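Side-chain contacts in enterobactin synthetase component F-related protein (Vibrio cholerae serotype O1, PDB 4OXI), which probably activates glycine with ATP as an adenylation enzyme of a lipopolysaccharide modification pathway, and holds glycyl-adenosine-5'-phosphate in its active site: residues Ile273-Ile278 against Leu332-Gly337; Glu314-Leu317 against Thr321-Pro324; Asp343-Trp348 against His372-His377; Gln347-Gln350 against Pro355-Asn358. All blocks are in the same frame, centred on the assembly; numbering follows the deposited sequence.

Contact 1. Residues Ile273-Ile278 against Leu332-Gly337; sequences IFYSLI and LSFFCG. With GAP (glycyl-adenosine-5'-phosphate), chain B.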
loop_
_atom_site.group_PDB
_atom_site.type_symbol
_atom_site.label_atom_id
_atom_site.label_comp_id
_atom_site.label_asym_id
_atom_site.label_seq_id
_atom_site.Cartn_x
_atom_site.Cartn_y
_atom_site.Cartn_z
ATOM N N ILE A 273 3.582 4.346 -8.651
ATOM C CA ILE A 273 3.161 5.600 -9.279
ATOM C C ILE A 273 4.253 6.666 -9.292
ATOM O O ILE A 273 4.500 7.295 -10.322
ATOM C CB ILE A 273 1.900 6.175 -8.581
ATOM C CG1 ILE A 273 0.702 5.250 -8.784
ATOM C CG2 ILE A 273 1.572 7.551 -9.104
ATOM C CD1 ILE A 273 -0.581 5.758 -8.117
ATOM N N PHE A 274 4.913 6.887 -8.159
ATOM C CA PHE A 274 5.865 7.991 -8.093
ATOM C C PHE A 274 7.262 7.624 -8.565
ATOM O O PHE A 274 8.003 8.494 -9.028
ATOM C CB PHE A 274 5.836 8.658 -6.711
ATOM C CG PHE A 274 4.546 9.366 -6.452
ATOM C CD1 PHE A 274 4.318 10.618 -7.007
ATOM C CD2 PHE A 274 3.538 8.761 -5.714
ATOM C CE1 PHE A 274 3.119 11.263 -6.812
ATOM C CE2 PHE A 274 2.334 9.404 -5.510
ATOM C CZ PHE A 274 2.121 10.656 -6.058
ATOM N N TYR A 275 7.596 6.336 -8.467
ATOM C CA TYR A 275 8.814 5.793 -9.062
ATOM C C TYR A 275 8.749 5.999 -10.571
ATOM O O TYR A 275 9.713 6.429 -11.199
ATOM C CB TYR A 275 8.852 4.300 -8.805
ATOM C CG TYR A 275 10.183 3.600 -8.956
ATOM C CD1 TYR A 275 11.395 4.295 -8.941
ATOM C CD2 TYR A 275 10.221 2.223 -9.080
ATOM C CE1 TYR A 275 12.615 3.609 -9.048
ATOM C CE2 TYR A 275 11.407 1.544 -9.183
ATOM C CZ TYR A 275 12.601 2.232 -9.171
ATOM O OH TYR A 275 13.755 1.491 -9.288
ATOM N N SER A 276 7.608 5.676 -11.167
ATOM C CA SER A 276 7.472 5.860 -12.602
ATOM C C SER A 276 7.533 7.348 -12.952
ATOM O O SER A 276 8.177 7.751 -13.916
ATOM C CB SER A 276 6.161 5.252 -13.105
ATOM O OG SER A 276 5.993 5.521 -14.493
ATOM N N LEU A 277 6.859 8.162 -12.157
ATOM C CA LEU A 277 6.719 9.580 -12.459
ATOM C C LEU A 277 8.070 10.303 -12.422
ATOM O O LEU A 277 8.388 11.081 -13.312
ATOM C CB LEU A 277 5.757 10.209 -11.451
ATOM C CG LEU A 277 5.266 11.653 -11.558
ATOM C CD1 LEU A 277 4.843 12.060 -12.964
ATOM C CD2 LEU A 277 4.093 11.797 -10.604
ATOM N N ILE A 278 8.863 10.045 -11.389
ATOM C CA ILE A 278 10.133 10.738 -11.239
ATOM C C ILE A 278 11.103 10.331 -12.343
ATOM O O ILE A 278 12.047 11.060 -12.649
ATOM C CB ILE A 278 10.755 10.493 -9.850
ATOM C CG1 ILE A 278 11.908 11.471 -9.592
ATOM C CG2 ILE A 278 11.230 9.067 -9.723
ATOM C CD1 ILE A 278 12.442 11.401 -8.176
ATOM N N LEU A 332 14.279 -5.187 -13.227
ATOM C CA LEU A 332 14.212 -4.957 -11.790
ATOM C C LEU A 332 12.929 -5.529 -11.184
ATOM O O LEU A 332 11.824 -5.090 -11.525
ATOM C CB LEU A 332 14.327 -3.462 -11.473
ATOM C CG LEU A 332 15.706 -2.794 -11.501
ATOM C CD1 LEU A 332 15.558 -1.283 -11.583
ATOM C CD2 LEU A 332 16.533 -3.177 -10.274
ATOM N N SER A 333 13.091 -6.491 -10.275
ATOM C CA SER A 333 11.976 -7.151 -9.606
ATOM C C SER A 333 12.037 -6.833 -8.132
ATOM O O SER A 333 12.998 -7.231 -7.454
ATOM C CB SER A 333 12.082 -8.668 -9.768
ATOM O OG SER A 333 11.840 -9.064 -11.110
ATOM N N PHE A 334 11.032 -6.126 -7.619
ATOM C CA PHE A 334 10.991 -5.863 -6.181
ATOM C C PHE A 334 9.871 -6.675 -5.539
ATOM O O PHE A 334 8.792 -6.823 -6.124
ATOM C CB PHE A 334 10.744 -4.383 -5.893
ATOM C CG PHE A 334 11.812 -3.450 -6.404
ATOM C CD1 PHE A 334 12.870 -3.074 -5.591
ATOM C CD2 PHE A 334 11.718 -2.891 -7.673
ATOM C CE1 PHE A 334 13.843 -2.179 -6.048
ATOM C CE2 PHE A 334 12.672 -2.013 -8.131
ATOM C CZ PHE A 334 13.741 -1.652 -7.312
ATOM N N PHE A 335 10.113 -7.191 -4.339
ATOM C CA PHE A 335 9.063 -7.858 -3.581
ATOM C C PHE A 335 9.009 -7.289 -2.169
ATOM O O PHE A 335 10.051 -7.028 -1.560
ATOM C CB PHE A 335 9.274 -9.373 -3.586
ATOM C CG PHE A 335 9.180 -9.972 -4.966
ATOM C CD1 PHE A 335 7.953 -10.061 -5.617
ATOM C CD2 PHE A 335 10.314 -10.395 -5.634
ATOM C CE1 PHE A 335 7.858 -10.586 -6.909
ATOM C CE2 PHE A 335 10.226 -10.926 -6.920
ATOM C CZ PHE A 335 8.998 -11.010 -7.560
ATOM N N CYS A 336 7.797 -7.055 -1.666
ATOM C CA CYS A 336 7.630 -6.471 -0.343
ATOM C C CYS A 336 6.387 -7.038 0.288
ATOM O O CYS A 336 5.432 -7.392 -0.422
ATOM C CB CYS A 336 7.462 -4.952 -0.440
ATOM S SG CYS A 336 7.459 -4.094 1.179
ATOM N N GLY A 337 6.382 -7.127 1.612
ATOM C CA GLY A 337 5.147 -7.417 2.315
ATOM C C GLY A 337 5.102 -8.699 3.115
ATOM O O GLY A 337 4.392 -8.760 4.123
HETATM N N GAP B . 4.581 -1.163 3.019
HETATM C CA GAP B . 4.730 -2.570 2.545
HETATM C C GAP B . 3.825 -3.430 3.406
HETATM O O GAP B . 3.703 -4.630 3.239
HETATM P PA GAP B . 2.034 -3.389 5.492
HETATM O O1A GAP B . 1.902 -2.323 6.550
HETATM O O2A GAP B . 0.813 -3.888 4.738
HETATM O O3A GAP B . 3.100 -2.763 4.471
HETATM C "C5'" GAP B . 3.878 -4.372 7.076
HETATM O "O5'" GAP B . 2.786 -4.626 6.192
HETATM C "C4'" GAP B . 4.362 -5.689 7.647
HETATM O "O4'" GAP B . 4.585 -6.615 6.581
HETATM C "C3'" GAP B . 5.714 -5.589 8.317
HETATM O "O3'" GAP B . 5.589 -5.135 9.665
HETATM C "C2'" GAP B . 6.228 -7.014 8.207
HETATM O "O2'" GAP B . 5.587 -7.845 9.163
HETATM C "C1'" GAP B . 5.661 -7.497 6.898
HETATM N N9 GAP B . 6.694 -7.381 5.844
HETATM C C8 GAP B . 6.814 -6.361 4.973
HETATM N N7 GAP B . 7.852 -6.564 4.123
HETATM C C5 GAP B . 8.423 -7.740 4.466
HETATM C C6 GAP B . 9.572 -8.536 3.988
HETATM N N6 GAP B . 10.319 -8.116 2.931
HETATM N N1 GAP B . 9.830 -9.701 4.629
HETATM C C2 GAP B . 9.085 -10.133 5.672
HETATM N N3 GAP B . 8.028 -9.452 6.154
HETATM C C4 GAP B . 7.653 -8.274 5.599
#
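In the buried interior of the AMP-binding fold, helix 268-279 meets strand 332-336 through a single reaching side chain, Tyr-275, whose ring end arrives at Leu-332 and Phe-334. The backbones stay far apart, with 12.2 Å between the CA atoms of Tyr-275 and Phe-334, and the two aromatic side chains bridge the gap from opposite directions. Tyr-275 carries CG anti to its amide nitrogen (chi1 -162°), which sends the ring out from the helix toward the strand. The ring's outer end makes the contact: Tyr-275 OH lies 3.7 Å from Phe-334 CZ, and Tyr-275 CE2 packs 3.9 Å from Phe-334 CE2. On the Leu-332 side the methyl CD1 comes to 4.0 Å from Tyr-275 OH. This hydroxyl is buried among carbon atoms, yet its polarity is met by a hydrogen bond with Phe-250 O. The ring of Phe-250 in turn packs edge-to-face with Phe-334.

Farther along the strand, past Phe-334, the chain runs into the ligand. Cys-336 SG approaches CA of the glycyl group at 3.4 Å, and Gly-337 N sits 3.0 Å from adenine N7 of GAP. Gly-337 has a positive phi (118°), a conformation well suited to glycine. A buried strand whose outgoing end and following turn line the adenylate pocket is typical of AMP-binding adenylation enzymes.

Contact 2. Residues Glu314-Leu317 against Thr321-Pro324; sequences ELAL and TLTP
The flat peptide carbonyl of Ala-316 is approached by two donors of Thr-321 from different directions. Thr-321 N points at Ala-316 O almost head-on, with a C=O...N angle of 163° at 3.1 Å. Thr-321 OG1 donates to the same oxygen over 2.7 Å, from a much more bent approach (118°) and tilted 21° out of the carbonyl plane. Two bonds from one residue thus grip a single oxygen near the end of helix 311-318. The threonine hydroxyl can reach it because OG1 sits between the backbone N and the carbonyl carbon of its own residue.

Beside this polar clasp lies an apolar one. Leu-322 sets CG against the methyl of Ala-316, 3.8 Å from Ala-316 CB, while Leu-317 brings CD2 to 3.6 Å from Leu-322 CB. The two leucines cross obliquely, with Leu-322 CD1 lying 3.8 Å from Leu-317 CG. Ala-295 of helix 294-301 touches both Ala-316 and Thr-321, and Ala-351 of helix 342-352 adds to the packing round Leu-322. The contact is a chain reversal at the C-terminal end of a helix, in which the residues after the helix bond back to a carbonyl of its last turn and pack a leucine against it.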
loop_
_atom_site.group_PDB
_atom_site.type_symbol
_atom_site.label_atom_id
_atom_site.label_comp_id
_atom_site.label_asym_id
_atom_site.label_seq_id
_atom_site.Cartn_x
_atom_site.Cartn_y
_atom_site.Cartn_z
ATOM N N GLU A 314 4.569 -17.415 -6.368
ATOM C CA GLU A 314 3.960 -18.725 -6.174
ATOM C C GLU A 314 2.868 -18.955 -7.196
ATOM O O GLU A 314 2.770 -20.031 -7.793
ATOM C CB GLU A 314 3.379 -18.842 -4.772
ATOM C CG GLU A 314 4.419 -19.129 -3.723
ATOM C CD GLU A 314 3.801 -19.669 -2.451
ATOM O OE1 GLU A 314 4.378 -20.609 -1.855
ATOM O OE2 GLU A 314 2.734 -19.152 -2.060
ATOM N N LEU A 315 2.050 -17.930 -7.391
ATOM C CA LEU A 315 0.980 -17.976 -8.376
ATOM C C LEU A 315 1.518 -18.231 -9.785
ATOM O O LEU A 315 0.980 -19.056 -10.526
ATOM C CB LEU A 315 0.203 -16.669 -8.340
ATOM C CG LEU A 315 -0.880 -16.483 -9.395
ATOM C CD1 LEU A 315 -1.876 -17.641 -9.373
ATOM C CD2 LEU A 315 -1.596 -15.173 -9.141
ATOM N N ALA A 316 2.578 -17.522 -10.154
ATOM C CA ALA A 316 3.158 -17.700 -11.475
ATOM C C ALA A 316 3.665 -19.134 -11.656
ATOM O O ALA A 316 3.575 -19.688 -12.753
ATOM C CB ALA A 316 4.270 -16.694 -11.708
ATOM N N LEU A 317 4.183 -19.727 -10.576
ATOM C CA LEU A 317 4.650 -21.115 -10.591
ATOM C C LEU A 317 3.505 -22.111 -10.712
ATOM O O LEU A 317 3.634 -23.134 -11.397
ATOM C CB LEU A 317 5.471 -21.429 -9.340
ATOM C CG LEU A 317 6.883 -20.850 -9.367
ATOM C CD1 LEU A 317 7.567 -20.989 -8.016
ATOM C CD2 LEU A 317 7.695 -21.517 -10.463
ATOM N N THR A 321 4.187 -20.786 -15.576
ATOM C CA THR A 321 4.571 -19.676 -16.453
ATOM C C THR A 321 5.967 -19.148 -16.162
ATOM O O THR A 321 6.434 -18.216 -16.823
ATOM C CB THR A 321 3.592 -18.477 -16.346
ATOM O OG1 THR A 321 3.424 -18.102 -14.969
ATOM C CG2 THR A 321 2.248 -18.819 -16.944
ATOM N N LEU A 322 6.627 -19.730 -15.172
ATOM C CA LEU A 322 7.904 -19.201 -14.723
ATOM C C LEU A 322 9.058 -20.067 -15.192
ATOM O O LEU A 322 9.858 -20.534 -14.383
ATOM C CB LEU A 322 7.937 -19.125 -13.194
ATOM C CG LEU A 322 7.779 -17.780 -12.485
ATOM C CD1 LEU A 322 8.417 -17.838 -11.098
ATOM C CD2 LEU A 322 8.364 -16.643 -13.300
ATOM N N THR A 323 9.167 -20.286 -16.491
ATOM C CA THR A 323 10.279 -21.083 -16.986
ATOM C C THR A 323 11.512 -20.189 -17.098
ATOM O O THR A 323 11.382 -18.971 -17.230
ATOM C CB THR A 323 9.943 -21.732 -18.332
ATOM O OG1 THR A 323 9.791 -20.714 -19.322
ATOM C CG2 THR A 323 8.643 -22.514 -18.223
ATOM N N PRO A 324 12.712 -20.784 -17.003
ATOM C CA PRO A 324 13.935 -19.983 -17.128
ATOM C C PRO A 324 13.963 -19.174 -18.418
ATOM O O PRO A 324 13.492 -19.645 -19.453
ATOM C CB PRO A 324 15.039 -21.045 -17.127
ATOM C CG PRO A 324 14.481 -22.124 -16.229
ATOM C CD PRO A 324 12.996 -22.159 -16.540
#

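Contact 3. Residues Asp343-Trp348 against His372-His377; sequences DLAEQW and HRFVAH
Ala-345 and Phe-374 meet methyl to ring: Ala-345 CB stands over the middle of one face of the phenyl ring, 3.6 Å from the ring centroid and only 14° off its normal. This is a well-centred CH-pi contact, and Ala-345 CB lies at similar range from CE1 and CD1 of Phe-374. The opposite face is met by the chain itself, where Ala-376 N lies 4.0 Å above the plane of the Phe-374 ring, out toward its rim. The aromatic group is therefore sandwiched between the helix and the backbone of the loop that follows strand 370-373.

Glu-346 addresses the same ring from another side. Its chain runs roughly at right angles to the Phe-374 side chain and bends at chi2 (64°), which brings OE1 round to the ring edge, in the ring plane, 3.9 Å from Phe-374 CE2. The carboxylate is turned 46° out of parallel with the ring. Glu-346 OE1 also touches the methyl of Ala-376, 3.7 Å from its CB. Nearer the helix axis, Glu-346 N comes to 3.7 Å from Phe-374 CZ. Beyond these residues, His-342, Val-356 and Val-383 also pack on Phe-374.

Across the contact there is no hydrogen bond. Cohesion rests on dispersion, on the CH-pi contact and, probably, on a slight electrostatic attraction between the carboxylate oxygen and the electropositive hydrogens at the ring edge.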
loop_
_atom_site.group_PDB
_atom_site.type_symbol
_atom_site.label_atom_id
_atom_site.label_comp_id
_atom_site.label_asym_id
_atom_site.label_seq_id
_atom_site.Cartn_x
_atom_site.Cartn_y
_atom_site.Cartn_z
ATOM N N ASP A 343 14.072 -20.048 -2.312
ATOM C CA ASP A 343 13.663 -20.864 -3.453
ATOM C C ASP A 343 12.686 -20.144 -4.386
ATOM O O ASP A 343 12.712 -20.352 -5.608
ATOM C CB ASP A 343 13.083 -22.208 -2.984
ATOM C CG ASP A 343 14.139 -23.110 -2.334
ATOM O OD1 ASP A 343 15.344 -22.956 -2.655
ATOM O OD2 ASP A 343 13.763 -23.971 -1.500
ATOM N N LEU A 344 11.823 -19.305 -3.820
ATOM C CA LEU A 344 10.940 -18.488 -4.648
ATOM C C LEU A 344 11.732 -17.426 -5.396
ATOM O O LEU A 344 11.555 -17.232 -6.599
ATOM C CB LEU A 344 9.867 -17.812 -3.802
ATOM C CG LEU A 344 8.699 -18.671 -3.341
ATOM C CD1 LEU A 344 7.627 -17.761 -2.760
ATOM C CD2 LEU A 344 8.153 -19.514 -4.495
ATOM N N ALA A 345 12.610 -16.727 -4.684
ATOM C CA ALA A 345 13.360 -15.667 -5.324
ATOM C C ALA A 345 14.234 -16.270 -6.421
ATOM O O ALA A 345 14.424 -15.656 -7.477
ATOM C CB ALA A 345 14.194 -14.907 -4.318
ATOM N N GLU A 346 14.749 -17.477 -6.179
ATOM C CA GLU A 346 15.593 -18.148 -7.174
ATOM C C GLU A 346 14.822 -18.460 -8.452
ATOM O O GLU A 346 15.306 -18.193 -9.554
ATOM C CB GLU A 346 16.232 -19.423 -6.609
ATOM C CG GLU A 346 16.912 -20.312 -7.663
ATOM C CD GLU A 346 18.117 -19.658 -8.349
ATOM O OE1 GLU A 346 18.642 -18.640 -7.839
ATOM O OE2 GLU A 346 18.543 -20.172 -9.409
ATOM N N GLN A 347 13.614 -18.996 -8.308
ATOM C CA GLN A 347 12.814 -19.321 -9.480
ATOM C C GLN A 347 12.398 -18.075 -10.264
ATOM O O GLN A 347 12.310 -18.111 -11.489
ATOM C CB GLN A 347 11.606 -20.168 -9.088
ATOM C CG GLN A 347 11.979 -21.612 -8.780
ATOM C CD GLN A 347 10.836 -22.392 -8.173
ATOM O OE1 GLN A 347 10.618 -22.352 -6.957
ATOM N NE2 GLN A 347 10.097 -23.112 -9.010
ATOM N N TRP A 348 12.154 -16.967 -9.571
ATOM C CA TRP A 348 11.786 -15.750 -10.277
ATOM C C TRP A 348 13.017 -15.214 -10.995
ATOM O O TRP A 348 12.927 -14.783 -12.148
ATOM C CB TRP A 348 11.198 -14.700 -9.322
ATOM C CG TRP A 348 10.661 -13.467 -10.026
ATOM C CD1 TRP A 348 11.355 -12.340 -10.350
ATOM C CD2 TRP A 348 9.317 -13.254 -10.478
ATOM N NE1 TRP A 348 10.523 -11.428 -10.975
ATOM C CE2 TRP A 348 9.266 -11.968 -11.064
ATOM C CE3 TRP A 348 8.145 -14.021 -10.434
ATOM C CZ2 TRP A 348 8.093 -11.437 -11.608
ATOM C CZ3 TRP A 348 6.979 -13.495 -10.981
ATOM C CH2 TRP A 348 6.964 -12.217 -11.559
ATOM N N HIS A 372 17.369 -5.508 0.330
ATOM C CA HIS A 372 18.458 -6.439 0.198
ATOM C C HIS A 372 18.459 -7.038 -1.199
ATOM O O HIS A 372 17.456 -7.617 -1.612
ATOM C CB HIS A 372 18.293 -7.567 1.201
ATOM C CG HIS A 372 19.450 -8.511 1.219
ATOM N ND1 HIS A 372 20.687 -8.154 1.717
ATOM C CD2 HIS A 372 19.566 -9.793 0.794
ATOM C CE1 HIS A 372 21.512 -9.181 1.599
ATOM N NE2 HIS A 372 20.859 -10.184 1.042
ATOM N N ARG A 373 19.566 -6.922 -1.932
ATOM C CA ARG A 373 19.652 -7.602 -3.229
ATOM C C ARG A 373 19.780 -9.106 -3.030
ATOM O O ARG A 373 20.679 -9.580 -2.325
ATOM C CB ARG A 373 20.830 -7.105 -4.061
ATOM C CG ARG A 373 20.751 -5.650 -4.422
ATOM C CD ARG A 373 21.853 -5.249 -5.415
ATOM N NE ARG A 373 21.893 -3.794 -5.542
ATOM C CZ ARG A 373 22.421 -2.983 -4.625
ATOM N NH1 ARG A 373 22.401 -1.666 -4.815
ATOM N NH2 ARG A 373 22.968 -3.485 -3.515
ATOM N N PHE A 374 18.877 -9.855 -3.652
ATOM C CA PHE A 374 18.904 -11.297 -3.567
ATOM C C PHE A 374 20.232 -11.823 -4.120
ATOM O O PHE A 374 20.637 -11.468 -5.230
ATOM C CB PHE A 374 17.744 -11.875 -4.363
ATOM C CG PHE A 374 17.785 -13.358 -4.497
ATOM C CD1 PHE A 374 17.619 -14.171 -3.391
ATOM C CD2 PHE A 374 17.989 -13.949 -5.739
ATOM C CE1 PHE A 374 17.648 -15.561 -3.519
ATOM C CE2 PHE A 374 18.021 -15.332 -5.881
ATOM C CZ PHE A 374 17.845 -16.139 -4.771
ATOM N N VAL A 375 20.897 -12.656 -3.324
ATOM C CA VAL A 375 22.150 -13.305 -3.699
ATOM C C VAL A 375 21.881 -14.794 -3.855
ATOM O O VAL A 375 21.613 -15.485 -2.871
ATOM C CB VAL A 375 23.219 -13.113 -2.597
ATOM C CG1 VAL A 375 24.526 -13.782 -2.991
ATOM C CG2 VAL A 375 23.440 -11.622 -2.291
ATOM N N ALA A 376 21.928 -15.289 -5.087
ATOM C CA ALA A 376 21.699 -16.710 -5.362
ATOM C C ALA A 376 22.624 -17.638 -4.561
ATOM O O ALA A 376 22.240 -18.748 -4.187
ATOM C CB ALA A 376 21.854 -16.981 -6.849
ATOM N N HIS A 377 23.842 -17.170 -4.300
ATOM C CA HIS A 377 24.865 -17.985 -3.646
ATOM C C HIS A 377 25.021 -17.666 -2.158
ATOM O O HIS A 377 26.142 -17.481 -1.674
ATOM C CB HIS A 377 26.216 -17.780 -4.343
ATOM C CG HIS A 377 26.181 -18.051 -5.814
ATOM N ND1 HIS A 377 25.876 -19.292 -6.338
ATOM C CD2 HIS A 377 26.412 -17.241 -6.876
ATOM C CE1 HIS A 377 25.922 -19.234 -7.657
ATOM N NE2 HIS A 377 26.246 -18.002 -8.010
#

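Contact 4. Residues Gln347-Gln350 against Pro355-Asn358; sequences QWQQ and PVIN. With GAP (glycyl-adenosine-5'-phosphate), chain B.
Gln-349 NE2 donates to a water at 2.8 Å, and this water also accepts a bond from Val-356 N at 2.9 Å, bridging helix and strand. The same amide nitrogen bonds Gln-354 O in the connecting loop, so two acceptors fix the rotation of the amide. Gln-349 reaches this place with an extended chain, CG anti to the amide nitrogen of its residue (chi1 -178°), which carries NE2 alongside the start of the strand, 3.8 Å from Pro-355 CA.

Closer to the helix the packing is apolar. Val-356 sends its methyl CG2 between the two helix residues: it lies 3.8 Å from Gln-349 CB and 4.1 Å from Trp-348 CD1, where it meets the indole at the edge, near the ring plane. The indole NE1 is satisfied by Ser-333 OG of strand 332-336, which ties the tryptophan to that neighbouring strand.

Two residues on, Asn-358 serves the ligand. Its OD1 accepts from adenine N6 of GAP over 2.9 Å, a rather bent bond (133° at the hydrogen), while Asn-358 ND2 is bonded to Pro-384 O, which orients the amide so that the oxygen faces the adenine. Helix 342-352 is the crossover of the beta-alpha-beta unit with strands 332-336 and 356-360, and here its last turns pack onto the second of these strands, with helix 311-318 also touching Trp-348.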
loop_
_atom_site.group_PDB
_atom_site.type_symbol
_atom_site.label_atom_id
_atom_site.label_comp_id
_atom_site.label_asym_id
_atom_site.label_seq_id
_atom_site.Cartn_x
_atom_site.Cartn_y
_atom_site.Cartn_z
ATOM N N GLN A 347 13.614 -18.996 -8.308
ATOM C CA GLN A 347 12.814 -19.321 -9.480
ATOM C C GLN A 347 12.398 -18.075 -10.264
ATOM O O GLN A 347 12.310 -18.111 -11.489
ATOM C CB GLN A 347 11.606 -20.168 -9.088
ATOM C CG GLN A 347 11.979 -21.612 -8.780
ATOM C CD GLN A 347 10.836 -22.392 -8.173
ATOM O OE1 GLN A 347 10.618 -22.352 -6.957
ATOM N NE2 GLN A 347 10.097 -23.112 -9.010
ATOM N N TRP A 348 12.154 -16.967 -9.571
ATOM C CA TRP A 348 11.786 -15.750 -10.277
ATOM C C TRP A 348 13.017 -15.214 -10.995
ATOM O O TRP A 348 12.927 -14.783 -12.148
ATOM C CB TRP A 348 11.198 -14.700 -9.322
ATOM C CG TRP A 348 10.661 -13.467 -10.026
ATOM C CD1 TRP A 348 11.355 -12.340 -10.350
ATOM C CD2 TRP A 348 9.317 -13.254 -10.478
ATOM N NE1 TRP A 348 10.523 -11.428 -10.975
ATOM C CE2 TRP A 348 9.266 -11.968 -11.064
ATOM C CE3 TRP A 348 8.145 -14.021 -10.434
ATOM C CZ2 TRP A 348 8.093 -11.437 -11.608
ATOM C CZ3 TRP A 348 6.979 -13.495 -10.981
ATOM C CH2 TRP A 348 6.964 -12.217 -11.559
ATOM N N GLN A 349 14.169 -15.259 -10.327
ATOM C CA GLN A 349 15.401 -14.750 -10.931
ATOM C C GLN A 349 15.855 -15.568 -12.154
ATOM O O GLN A 349 16.424 -15.015 -13.099
ATOM C CB GLN A 349 16.531 -14.638 -9.895
ATOM C CG GLN A 349 17.830 -14.070 -10.486
ATOM C CD GLN A 349 18.720 -13.428 -9.440
ATOM O OE1 GLN A 349 19.408 -14.119 -8.677
ATOM N NE2 GLN A 349 18.713 -12.097 -9.394
ATOM N N GLN A 350 15.594 -16.873 -12.149
ATOM C CA GLN A 350 15.906 -17.696 -13.321
ATOM C C GLN A 350 15.068 -17.280 -14.521
ATOM O O GLN A 350 15.530 -17.348 -15.662
ATOM C CB GLN A 350 15.714 -19.185 -13.025
ATOM C CG GLN A 350 16.880 -19.818 -12.259
ATOM C CD GLN A 350 18.212 -19.679 -12.993
ATOM O OE1 GLN A 350 18.455 -20.363 -13.994
ATOM N NE2 GLN A 350 19.075 -18.784 -12.506
ATOM N N PRO A 355 18.323 -8.691 -11.645
ATOM C CA PRO A 355 18.244 -8.452 -10.194
ATOM C C PRO A 355 16.846 -8.587 -9.546
ATOM O O PRO A 355 15.830 -8.184 -10.120
ATOM C CB PRO A 355 18.753 -7.013 -10.053
ATOM C CG PRO A 355 19.754 -6.861 -11.176
ATOM C CD PRO A 355 19.199 -7.703 -12.319
ATOM N N VAL A 356 16.827 -9.167 -8.349
ATOM C CA VAL A 356 15.628 -9.314 -7.544
ATOM C C VAL A 356 15.933 -8.621 -6.223
ATOM O O VAL A 356 16.987 -8.850 -5.648
ATOM C CB VAL A 356 15.324 -10.800 -7.299
ATOM C CG1 VAL A 356 14.235 -10.966 -6.274
ATOM C CG2 VAL A 356 14.935 -11.492 -8.614
ATOM N N ILE A 357 15.033 -7.760 -5.753
ATOM C CA ILE A 357 15.297 -6.954 -4.563
ATOM C C ILE A 357 14.233 -7.216 -3.502
ATOM O O ILE A 357 13.040 -7.074 -3.782
ATOM C CB ILE A 357 15.267 -5.446 -4.893
ATOM C CG1 ILE A 357 16.164 -5.113 -6.087
ATOM C CG2 ILE A 357 15.645 -4.607 -3.673
ATOM C CD1 ILE A 357 17.594 -5.547 -5.905
ATOM N N ASN A 358 14.646 -7.602 -2.297
ATOM C CA ASN A 358 13.705 -7.780 -1.186
ATOM C C ASN A 358 13.537 -6.427 -0.522
ATOM O O ASN A 358 14.533 -5.792 -0.190
ATOM C CB ASN A 358 14.241 -8.808 -0.171
ATOM C CG ASN A 358 13.184 -9.258 0.845
ATOM O OD1 ASN A 358 11.988 -8.997 0.681
ATOM N ND2 ASN A 358 13.626 -9.968 1.886
HETATM N N GAP B . 4.581 -1.163 3.019
HETATM C CA GAP B . 4.730 -2.570 2.545
HETATM C C GAP B . 3.825 -3.430 3.406
HETATM O O GAP B . 3.703 -4.630 3.239
HETATM P PA GAP B . 2.034 -3.389 5.492
HETATM O O1A GAP B . 1.902 -2.323 6.550
HETATM O O2A GAP B . 0.813 -3.888 4.738
HETATM O O3A GAP B . 3.100 -2.763 4.471
HETATM C "C5'" GAP B . 3.878 -4.372 7.076
HETATM O "O5'" GAP B . 2.786 -4.626 6.192
HETATM C "C4'" GAP B . 4.362 -5.689 7.647
HETATM O "O4'" GAP B . 4.585 -6.615 6.581
HETATM C "C3'" GAP B . 5.714 -5.589 8.317
HETATM O "O3'" GAP B . 5.589 -5.135 9.665
HETATM C "C2'" GAP B . 6.228 -7.014 8.207
HETATM O "O2'" GAP B . 5.587 -7.845 9.163
HETATM C "C1'" GAP B . 5.661 -7.497 6.898
HETATM N N9 GAP B . 6.694 -7.381 5.844
HETATM C C8 GAP B . 6.814 -6.361 4.973
HETATM N N7 GAP B . 7.852 -6.564 4.123
HETATM C C5 GAP B . 8.423 -7.740 4.466
HETATM C C6 GAP B . 9.572 -8.536 3.988
HETATM N N6 GAP B . 10.319 -8.116 2.931
HETATM N N1 GAP B . 9.830 -9.701 4.629
HETATM C C2 GAP B . 9.085 -10.133 5.672
HETATM N N3 GAP B . 8.028 -9.452 6.154
HETATM C C4 GAP B . 7.653 -8.274 5.599
HETATM O O HOH W 1 19.413 -10.131 -7.480
#

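How the contacts relate
Contacts 1, 3 and 4 all reach one mixed sheet, in which strands 332-336, 356-360 and 370-373 lie side by side in that order. Contacts 3 and 4 share helix 342-352 and have centres about 5 Å apart, whereas contact 1 lies about 15 Å from contact 4, centre to centre. Contact 2 lies at the end of helix 311-318, about 12 Å between centres from contact 4, and touches contacts 3 and 4 through Leu-317 and Leu-322. Along the chain it falls between the two segments of contact 1; contacts 3 and 4 come afterwards. Both contacts 1 and 4 reach GAP, so two adjacent strands, with the residue that follows the first, contribute to the adenine site.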